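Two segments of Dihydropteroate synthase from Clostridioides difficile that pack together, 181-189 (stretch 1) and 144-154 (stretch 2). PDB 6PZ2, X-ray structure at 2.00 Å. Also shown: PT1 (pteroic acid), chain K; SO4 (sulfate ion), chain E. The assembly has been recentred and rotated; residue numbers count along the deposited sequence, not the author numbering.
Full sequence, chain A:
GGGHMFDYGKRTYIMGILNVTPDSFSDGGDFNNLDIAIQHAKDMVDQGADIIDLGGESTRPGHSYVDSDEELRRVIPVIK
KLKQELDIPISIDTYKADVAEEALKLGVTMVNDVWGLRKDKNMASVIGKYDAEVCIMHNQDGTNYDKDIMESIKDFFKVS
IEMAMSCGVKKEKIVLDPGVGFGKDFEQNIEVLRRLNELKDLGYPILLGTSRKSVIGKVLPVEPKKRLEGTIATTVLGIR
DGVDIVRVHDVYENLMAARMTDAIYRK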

# COMPACT_ATOMS: atom_id res chain seq x y z
N GLY A 181 -16.72 5.72 6.31
CA GLY A 181 -17.23 5.20 7.55
C GLY A 181 -18.38 6.01 8.13
O GLY A 181 -18.93 5.63 9.17
N PHE A 182 -18.77 7.10 7.48
CA PHE A 182 -19.80 7.98 8.03
C PHE A 182 -20.96 8.06 7.05
O PHE A 182 -20.81 8.53 5.91
CB PHE A 182 -19.26 9.40 8.22
CG PHE A 182 -18.21 9.60 9.27
CD1 PHE A 182 -16.86 9.56 8.94
CD2 PHE A 182 -18.55 9.94 10.57
CE1 PHE A 182 -15.89 9.82 9.89
CE2 PHE A 182 -17.58 10.17 11.53
CZ PHE A 182 -16.24 10.13 11.19
N GLY A 183 -22.12 7.55 7.46
CA GLY A 183 -23.27 7.62 6.56
C GLY A 183 -23.13 6.74 5.33
O GLY A 183 -23.71 7.04 4.26
N LYS A 184 -22.40 5.65 5.48
CA LYS A 184 -22.00 4.82 4.36
C LYS A 184 -21.80 3.40 4.86
O LYS A 184 -21.08 3.19 5.82
CB LYS A 184 -20.69 5.31 3.72
CG LYS A 184 -20.75 6.72 3.15
CD LYS A 184 -19.37 7.24 2.77
CE LYS A 184 -19.35 8.70 2.41
NZ LYS A 184 -19.42 9.56 3.62
N ASP A 185 -22.37 2.44 4.16
CA ASP A 185 -22.09 1.03 4.44
C ASP A 185 -20.86 0.57 3.64
O ASP A 185 -20.21 1.34 2.93
CB ASP A 185 -23.30 0.14 4.14
CG ASP A 185 -23.73 0.12 2.69
OD1 ASP A 185 -22.94 0.47 1.76
OD2 ASP A 185 -24.91 -0.23 2.51
N PHE A 186 -20.57 -0.72 3.79
CA PHE A 186 -19.37 -1.34 3.26
C PHE A 186 -19.21 -1.02 1.77
O PHE A 186 -18.21 -0.46 1.33
CB PHE A 186 -19.36 -2.85 3.50
CG PHE A 186 -18.18 -3.53 2.85
CD1 PHE A 186 -16.90 -3.33 3.34
CD2 PHE A 186 -18.35 -4.25 1.68
CE1 PHE A 186 -15.81 -3.89 2.71
CE2 PHE A 186 -17.26 -4.84 1.07
CZ PHE A 186 -15.99 -4.65 1.57
N GLU A 187 -20.27 -1.31 1.03
CA GLU A 187 -20.22 -1.19 -0.41
C GLU A 187 -20.04 0.27 -0.82
O GLU A 187 -19.43 0.58 -1.85
CB GLU A 187 -21.49 -1.81 -1.01
CG GLU A 187 -21.31 -3.30 -1.23
CD GLU A 187 -22.57 -4.14 -1.21
OE1 GLU A 187 -23.68 -3.57 -1.09
OE2 GLU A 187 -22.44 -5.38 -1.30
N GLN A 188 -20.65 1.17 -0.06
CA GLN A 188 -20.59 2.57 -0.41
C GLN A 188 -19.18 3.08 -0.09
O GLN A 188 -18.63 3.89 -0.84
CB GLN A 188 -21.66 3.36 0.35
CG GLN A 188 -23.08 2.99 -0.07
CD GLN A 188 -24.15 3.40 0.92
OE1 GLN A 188 -23.93 3.48 2.12
NE2 GLN A 188 -25.34 3.66 0.40
N ASN A 189 -18.63 2.60 1.02
CA ASN A 189 -17.27 3.00 1.39
C ASN A 189 -16.27 2.55 0.32
O ASN A 189 -15.39 3.34 -0.12
CB ASN A 189 -16.89 2.42 2.75
CG ASN A 189 -17.52 3.17 3.91
OD1 ASN A 189 -17.52 4.40 3.90
ND2 ASN A 189 -18.06 2.45 4.87
C2 PT1 K . -12.09 10.95 9.12
C3 PT1 K . -12.30 10.77 10.55
C5 PT1 K . -12.12 11.99 11.34
N6 PT1 K . -12.60 9.60 11.16
C7 PT1 K . -11.68 13.23 9.39
N9 PT1 K . -11.85 13.14 10.72
C10 PT1 K . -12.78 9.56 12.50
N11 PT1 K . -11.37 14.41 8.81
C12 PT1 K . -12.65 10.73 13.25
C21 PT1 K . -15.79 2.44 11.52
O22 PT1 K . -16.58 2.20 10.60
O1 PT1 K . -12.21 9.92 8.27
N4 PT1 K . -11.82 12.16 8.59
N8 PT1 K . -12.29 11.90 12.68
C13 PT1 K . -13.15 8.25 13.16
N14 PT1 K . -14.42 7.81 12.60
C15 PT1 K . -14.74 6.51 12.41
C16 PT1 K . -14.01 5.46 12.99
C17 PT1 K . -15.79 6.21 11.56
C18 PT1 K . -14.38 4.15 12.73
C19 PT1 K . -16.16 4.89 11.29
C20 PT1 K . -15.44 3.86 11.87
O23 PT1 K . -15.23 1.51 12.11
S SO4 E . -29.20 12.64 -2.11
O1 SO4 E . -30.59 12.55 -2.62
O2 SO4 E . -29.27 12.98 -0.67
O3 SO4 E . -28.51 11.33 -2.20
O4 SO4 E . -28.51 13.69 -2.89
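Stretch 2 144-154: NYDKDIMESIK

Stretch 2 lies on stretch 1 as a loop leading into a helix that begins at Ile-149, and stretch 1 is built likewise, a loop turning helical at Phe-186. The two run in register in the same sense: Gly-183 CA lies 8.0 Å from Asn-144 CA, and Gln-188 CA 7.5 Å from Ile-149 CA.

Gly-181 and the Phe-182 side chain lie against the ligand. The backbone angles of Gly-181 by themselves call for glycine, since a CB would jam against the preceding carbonyl O; it would also clash with C19 of pteroic acid. One face of the Phe-182 ring covers the ligand's C17.

Gly-183, whose positive phi favours glycine, offers its carbonyl to Tyr-145: OH donates to Gly-183 O at 2.6 Å, the one hydrogen bond between the stretches. The aliphatic part of Lys-184 packs on two isoleucines, CG 4.3 Å from Ile-149 CD1 and CE 3.9 Å from Ile-153 CD1; CG also lies 3.6 Å from Tyr-145 OH, while NZ bonds back to Phe-182 O at 2.9 Å.

Asp-185 caps the helix, OD1 accepting from Gln-188 N at 3.0 Å; Asp-185 N in turn donates to Gln-188 OE1 at 2.8 Å, tying down the amide. Gln-188 points its CA-to-CB bond toward stretch 2; its CB lies 3.6 Å from Ile-149 CD1 and its NE2 3.6 Å from Tyr-145 CD2. Phe-186, Glu-187 and Asn-189 make no contact with stretch 2.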

# COMPACT_ATOMS: atom_id res chain seq x y z
N ASN A 144 -28.75 6.10 3.11
CA ASN A 144 -29.58 6.21 1.92
C ASN A 144 -29.11 7.39 1.06
O ASN A 144 -28.80 8.46 1.53
CB ASN A 144 -31.08 6.33 2.23
CG ASN A 144 -31.87 6.44 0.94
OD1 ASN A 144 -32.20 7.54 0.50
ND2 ASN A 144 -32.07 5.31 0.27
N TYR A 145 -29.03 7.14 -0.24
CA TYR A 145 -28.61 8.14 -1.20
C TYR A 145 -29.55 8.04 -2.41
O TYR A 145 -29.59 7.00 -3.03
CB TYR A 145 -27.16 7.90 -1.64
CG TYR A 145 -26.15 8.17 -0.56
CD1 TYR A 145 -25.55 9.41 -0.44
CD2 TYR A 145 -25.83 7.19 0.37
CE1 TYR A 145 -24.65 9.69 0.57
CE2 TYR A 145 -24.93 7.46 1.38
CZ TYR A 145 -24.34 8.70 1.48
OH TYR A 145 -23.50 8.97 2.52
N ASP A 146 -30.29 9.09 -2.74
CA ASP A 146 -31.21 9.08 -3.88
C ASP A 146 -30.45 9.33 -5.17
O ASP A 146 -30.91 8.89 -6.20
CB ASP A 146 -32.32 10.13 -3.77
CG ASP A 146 -33.27 9.94 -2.60
OD1 ASP A 146 -33.48 8.78 -2.16
OD2 ASP A 146 -33.81 10.97 -2.14
N LYS A 147 -29.39 10.11 -5.14
CA LYS A 147 -28.49 10.29 -6.26
C LYS A 147 -27.27 9.38 -6.13
O LYS A 147 -26.99 8.82 -5.08
CB LYS A 147 -27.86 11.69 -6.29
CG LYS A 147 -28.81 12.87 -6.35
CD LYS A 147 -28.04 14.17 -6.34
CE LYS A 147 -28.92 15.40 -6.42
NZ LYS A 147 -28.34 16.42 -7.33
N ASP A 148 -26.51 9.31 -7.21
CA ASP A 148 -25.16 8.79 -7.23
C ASP A 148 -24.43 9.29 -5.97
O ASP A 148 -24.41 10.50 -5.69
CB ASP A 148 -24.45 9.23 -8.52
CG ASP A 148 -22.98 8.82 -8.53
OD1 ASP A 148 -22.71 7.64 -8.75
OD2 ASP A 148 -22.13 9.69 -8.27
N ILE A 149 -23.84 8.36 -5.21
CA ILE A 149 -23.16 8.70 -3.98
C ILE A 149 -22.08 9.76 -4.21
O ILE A 149 -21.98 10.69 -3.41
CB ILE A 149 -22.60 7.46 -3.26
CG1 ILE A 149 -22.01 7.85 -1.89
CG2 ILE A 149 -21.58 6.72 -4.10
CD1 ILE A 149 -21.95 6.69 -0.95
N MET A 150 -21.33 9.73 -5.30
CA MET A 150 -20.28 10.75 -5.45
C MET A 150 -20.89 12.11 -5.81
O MET A 150 -20.32 13.17 -5.47
CB MET A 150 -19.26 10.35 -6.52
CG MET A 150 -18.52 9.08 -6.19
SD MET A 150 -17.67 9.13 -4.59
CE MET A 150 -16.42 10.36 -4.94
N GLU A 151 -22.02 12.10 -6.52
CA GLU A 151 -22.73 13.35 -6.82
C GLU A 151 -23.25 13.93 -5.49
O GLU A 151 -23.12 15.14 -5.33
CB GLU A 151 -23.89 13.18 -7.81
CG GLU A 151 -23.57 13.39 -9.29
CD GLU A 151 -22.15 13.73 -9.72
OE1 GLU A 151 -21.81 14.94 -9.73
OE2 GLU A 151 -21.38 12.80 -10.07
N SER A 152 -23.82 13.12 -4.58
CA SER A 152 -24.32 13.65 -3.30
C SER A 152 -23.17 14.29 -2.51
O SER A 152 -23.36 15.36 -1.96
CB SER A 152 -24.97 12.62 -2.43
OG SER A 152 -25.70 11.74 -3.26
N ILE A 153 -22.03 13.61 -2.48
CA ILE A 153 -20.91 14.07 -1.69
C ILE A 153 -20.47 15.42 -2.25
O ILE A 153 -20.27 16.37 -1.48
CB ILE A 153 -19.78 13.02 -1.63
CG1 ILE A 153 -20.17 11.85 -0.74
CG2 ILE A 153 -18.45 13.62 -1.20
CD1 ILE A 153 -19.36 10.61 -1.00
N LYS A 154 -20.41 15.51 -3.56
CA LYS A 154 -19.95 16.77 -4.15
C LYS A 154 -20.97 17.89 -3.91
O LYS A 154 -20.56 19.05 -3.71
CB LYS A 154 -19.72 16.61 -5.65
CG LYS A 154 -18.42 15.90 -6.02
CD LYS A 154 -18.36 15.66 -7.52
CE LYS A 154 -16.99 15.28 -8.03
NZ LYS A 154 -17.00 15.25 -9.52